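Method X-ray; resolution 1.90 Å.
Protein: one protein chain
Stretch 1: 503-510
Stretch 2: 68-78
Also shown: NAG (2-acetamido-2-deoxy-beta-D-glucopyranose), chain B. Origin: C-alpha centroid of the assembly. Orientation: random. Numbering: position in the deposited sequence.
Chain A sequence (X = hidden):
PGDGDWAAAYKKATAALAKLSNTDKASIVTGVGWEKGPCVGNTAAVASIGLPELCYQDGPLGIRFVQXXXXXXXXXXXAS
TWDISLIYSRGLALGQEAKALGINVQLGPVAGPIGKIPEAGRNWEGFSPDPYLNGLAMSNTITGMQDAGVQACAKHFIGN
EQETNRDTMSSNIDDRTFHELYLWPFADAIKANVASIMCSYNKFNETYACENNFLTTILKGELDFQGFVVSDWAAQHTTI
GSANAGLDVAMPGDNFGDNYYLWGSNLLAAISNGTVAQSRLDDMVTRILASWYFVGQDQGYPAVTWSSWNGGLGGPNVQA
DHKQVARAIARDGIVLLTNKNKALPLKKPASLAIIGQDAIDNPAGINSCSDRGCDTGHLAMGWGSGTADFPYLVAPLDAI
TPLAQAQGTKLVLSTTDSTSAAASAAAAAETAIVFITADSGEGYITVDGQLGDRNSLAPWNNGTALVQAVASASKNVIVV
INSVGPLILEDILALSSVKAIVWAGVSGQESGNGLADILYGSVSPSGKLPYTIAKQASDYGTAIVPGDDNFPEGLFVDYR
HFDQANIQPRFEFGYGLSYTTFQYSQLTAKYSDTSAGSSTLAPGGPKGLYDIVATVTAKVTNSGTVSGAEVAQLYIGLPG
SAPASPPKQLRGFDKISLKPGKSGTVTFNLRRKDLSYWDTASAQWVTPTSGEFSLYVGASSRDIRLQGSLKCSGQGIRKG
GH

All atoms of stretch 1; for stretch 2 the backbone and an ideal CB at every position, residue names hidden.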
# COMPACT_ATOMS: atom_id res chain seq x y z
N TRP A 503 -13.46 12.38 2.31
CA TRP A 503 -13.00 11.04 1.97
C TRP A 503 -11.94 10.67 3.04
O TRP A 503 -10.73 10.98 2.92
CB TRP A 503 -12.44 11.08 0.56
CG TRP A 503 -12.13 9.82 -0.00
CD1 TRP A 503 -10.89 9.26 -0.07
CD2 TRP A 503 -13.03 8.95 -0.69
NE1 TRP A 503 -10.98 8.05 -0.69
CE2 TRP A 503 -12.28 7.83 -1.11
CE3 TRP A 503 -14.39 8.98 -0.96
CZ2 TRP A 503 -12.84 6.77 -1.75
CZ3 TRP A 503 -14.96 7.90 -1.59
CH2 TRP A 503 -14.20 6.81 -1.99
N ALA A 504 -12.40 10.00 4.08
CA ALA A 504 -11.58 9.83 5.29
C ALA A 504 -10.72 8.57 5.24
O ALA A 504 -9.82 8.40 6.07
CB ALA A 504 -12.50 9.76 6.49
N GLY A 505 -11.04 7.67 4.30
CA GLY A 505 -10.29 6.43 4.09
C GLY A 505 -10.47 5.40 5.17
O GLY A 505 -11.52 5.36 5.81
N VAL A 506 -9.42 4.60 5.41
CA VAL A 506 -9.44 3.47 6.31
C VAL A 506 -8.11 3.49 7.05
O VAL A 506 -7.05 3.20 6.52
CB VAL A 506 -9.73 2.13 5.60
CG1 VAL A 506 -11.21 2.06 5.23
CG2 VAL A 506 -8.98 2.03 4.28
N SER A 507 -8.21 3.96 8.28
CA SER A 507 -7.08 4.62 8.95
C SER A 507 -6.68 4.11 10.33
O SER A 507 -5.93 4.76 11.03
CB SER A 507 -7.29 6.18 8.97
OG SER A 507 -8.39 6.61 9.76
N GLY A 508 -7.09 2.88 10.68
CA GLY A 508 -6.54 2.28 11.87
C GLY A 508 -7.06 2.88 13.15
O GLY A 508 -8.05 3.65 13.16
N GLN A 509 -6.33 2.59 14.24
CA GLN A 509 -6.83 2.83 15.60
C GLN A 509 -7.15 4.26 15.95
O GLN A 509 -8.07 4.53 16.78
CB GLN A 509 -5.87 2.25 16.65
CG GLN A 509 -4.49 2.97 16.74
CD GLN A 509 -3.49 2.17 17.54
OE1 GLN A 509 -3.36 0.96 17.36
NE2 GLN A 509 -2.80 2.84 18.46
N GLU A 510 -6.37 5.18 15.37
CA GLU A 510 -6.59 6.59 15.63
C GLU A 510 -7.57 7.32 14.68
O GLU A 510 -7.76 8.53 14.81
CB GLU A 510 -5.24 7.33 15.69
CG GLU A 510 -4.53 7.03 17.02
CD GLU A 510 -4.98 7.84 18.21
OE1 GLU A 510 -5.36 9.06 18.06
OE2 GLU A 510 -4.96 7.26 19.32
N UNK A 68 -1.63 -6.11 22.27
CA UNK A 68 -0.80 -4.95 22.68
C UNK A 68 0.18 -4.58 21.59
O UNK A 68 1.33 -4.31 21.85
CB UNK A 68 -0.04 -5.25 23.97
N UNK A 69 -0.36 -4.48 20.36
CA UNK A 69 0.38 -3.94 19.25
C UNK A 69 -0.46 -2.76 18.65
O UNK A 69 -1.60 -2.55 19.01
CB UNK A 69 0.67 -5.03 18.21
N UNK A 70 0.14 -2.02 17.76
CA UNK A 70 -0.52 -0.89 17.12
C UNK A 70 -1.20 -1.34 15.82
O UNK A 70 -0.59 -2.01 15.00
CB UNK A 70 0.49 0.23 16.84
N UNK A 71 -2.42 -0.87 15.61
CA UNK A 71 -3.12 -1.09 14.36
C UNK A 71 -2.97 0.22 13.53
O UNK A 71 -3.69 1.19 13.74
CB UNK A 71 -4.59 -1.46 14.60
N UNK A 72 -1.93 0.25 12.70
CA UNK A 72 -1.59 1.40 11.93
C UNK A 72 -2.61 1.59 10.81
O UNK A 72 -3.34 0.68 10.47
CB UNK A 72 -0.17 1.27 11.37
N UNK A 73 -2.67 2.79 10.23
CA UNK A 73 -3.45 3.01 9.01
C UNK A 73 -3.04 2.08 7.89
O UNK A 73 -1.88 1.58 7.82
CB UNK A 73 -3.31 4.46 8.55
N UNK A 74 -3.98 1.83 7.02
CA UNK A 74 -3.78 1.00 5.81
C UNK A 74 -2.74 1.59 4.90
O UNK A 74 -2.47 2.80 4.93
CB UNK A 74 -5.09 0.84 5.04
N UNK A 75 -2.18 0.75 4.05
CA UNK A 75 -1.28 1.20 3.01
C UNK A 75 -1.85 2.35 2.21
O UNK A 75 -1.16 3.32 1.93
CB UNK A 75 -0.94 0.04 2.07
N UNK A 76 -3.11 2.25 1.82
CA UNK A 76 -3.65 3.20 0.85
C UNK A 76 -3.86 4.52 1.54
O UNK A 76 -3.71 5.58 0.87
CB UNK A 76 -4.96 2.70 0.23
N UNK A 77 -4.25 4.49 2.82
CA UNK A 77 -4.33 5.72 3.68
C UNK A 77 -2.99 6.37 3.82
O UNK A 77 -2.87 7.61 3.75
CB UNK A 77 -4.87 5.39 5.07
N UNK A 78 -1.96 5.54 4.00
CA UNK A 78 -0.57 6.00 4.09
C UNK A 78 -0.12 6.70 2.78
O UNK A 78 0.46 7.80 2.80
CB UNK A 78 0.35 4.82 4.40
C1 NAG B . -1.23 -5.41 27.48
C2 NAG B . -1.64 -6.63 28.30
C3 NAG B . -2.09 -6.15 29.67
C4 NAG B . -0.92 -5.43 30.31
C5 NAG B . -0.68 -4.21 29.42
C6 NAG B . 0.36 -3.22 29.92
C7 NAG B . -2.59 -8.54 27.13
C8 NAG B . -3.76 -9.19 26.46
N2 NAG B . -2.74 -7.34 27.66
O3 NAG B . -2.42 -7.29 30.42
O4 NAG B . -1.25 -5.07 31.63
O5 NAG B . -0.22 -4.72 28.20
O6 NAG B . 1.44 -4.03 30.31
O7 NAG B . -1.51 -9.12 27.19

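Position 68 lies out of reach of stretch 1, and its phi/psi of 57/48 is left-handed, which favours glycine, asparagine or aspartate. The sugar C1 sits beyond its CB, so an asparagine is the natural reading. It is N68, whose ND2 is bonded covalently to NAG C1 at 1.4 Å.

Position 69 has an extended backbone and a CB with nothing of stretch 1 nearby; many residues would do, beta-branched ones readily. It is V69.

At position 70 the CB points sideways, 3.9 Å from Q509 OE1. A small or medium side chain fits, and a polar one could reach toward the glutamine's amide end. T70 does so through water: the water donates to T70 OG1 (2.7 Å) and accepts from Q509 NE2 (2.9 Å).

Position 71 is governed by its backbone. Its N donates to Q509 OE1 (2.7 Å) and its O accepts from Q509 N (3.0 Å), both nearly straight, so one glutamine clasps both polar atoms of the residue. These bonds set no demand on the side chain beyond excluding proline, which has no N-H to give, and the sideways CB suits something small. It is A71.

Position 72 turns its CB away, leaving stretch 1 no say in the choice, so many kinds would do. It is F72, which takes no side-chain part in the contact.

Position 73, at phi -56 and psi 153, admits proline, though other residues would also fit. G508 lets the chains come close: a CB on G508 would lie 2.6 Å from A71 O. The residue is P73, with CG 3.4 Å from S507 O.

Position 74 points toward stretch 1, its CB 3.4 Å from V506 O, just before a helix. A short hydroxyl could donate to that carbonyl and cap the helix; serine or threonine suits, and aspartate would cap but could not donate. T74 does both: OG1 donates to V506 O (2.7 Å) and accepts from the backbone N of 77.

Position 75 faces away in the helix and is unconstrained here; it is G75.

Position 76 points sideways, with V506 offering an apolar edge. An aliphatic residue fits: I76 CG2 lies 4.3 Å from V506 CG2.

Position 77 points toward stretch 1, its CB 3.4 Å from V506 O, with A504 O and V506 N within reach of a longer polar side chain. A carboxamide can answer both. Q77 makes two weak bonds, NE2 to A504 O (3.2 Å) and V506 N to OE1 (3.3 Å). G505 leaves the room: a CB there would lie 1.9 Å from Q77 OE1.

Position 78 is helical, its CB sideways with nothing of stretch 1 near, so most helix-tolerant residues would do; T78 OG1 donates to T74 O (2.9 Å).

Stretch 2 68-78: NVTAFPTGIQT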
# COMPACT_ATOMS: atom_id res chain seq x y z
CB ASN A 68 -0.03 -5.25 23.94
CG ASN A 68 -0.79 -4.91 25.17
OD1 ASN A 68 -1.60 -3.96 25.18
ND2 ASN A 68 -0.58 -5.68 26.22
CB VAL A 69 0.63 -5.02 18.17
CG1 VAL A 69 1.35 -6.20 18.77
CG2 VAL A 69 -0.67 -5.46 17.53
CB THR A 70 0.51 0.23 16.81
OG1 THR A 70 1.07 0.69 18.05
CG2 THR A 70 -0.12 1.45 16.11
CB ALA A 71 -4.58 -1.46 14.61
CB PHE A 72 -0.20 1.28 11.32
CG PHE A 72 0.95 1.23 12.32
CD1 PHE A 72 1.50 2.39 12.85
CD2 PHE A 72 1.42 0.03 12.78
CE1 PHE A 72 2.54 2.29 13.78
CE2 PHE A 72 2.46 -0.05 13.68
CZ PHE A 72 2.99 1.11 14.20
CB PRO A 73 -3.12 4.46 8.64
CG PRO A 73 -2.75 5.11 9.91
CD PRO A 73 -2.11 4.04 10.76
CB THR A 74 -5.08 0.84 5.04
OG1 THR A 74 -5.53 2.12 4.63
CG2 THR A 74 -6.16 0.18 5.93
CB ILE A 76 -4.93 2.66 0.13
CG1 ILE A 76 -5.27 3.48 -1.12
CG2 ILE A 76 -6.13 2.61 1.08
CD1 ILE A 76 -4.21 3.48 -2.19
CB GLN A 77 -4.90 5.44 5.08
CG GLN A 77 -5.09 6.73 5.96
CD GLN A 77 -6.33 7.41 5.48
OE1 GLN A 77 -7.04 6.79 4.72
NE2 GLN A 77 -6.67 8.60 5.99
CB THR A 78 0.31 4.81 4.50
OG1 THR A 78 -0.13 4.34 5.76
CG2 THR A 78 1.74 5.15 4.55
O HOH W 1 -0.50 1.90 19.92
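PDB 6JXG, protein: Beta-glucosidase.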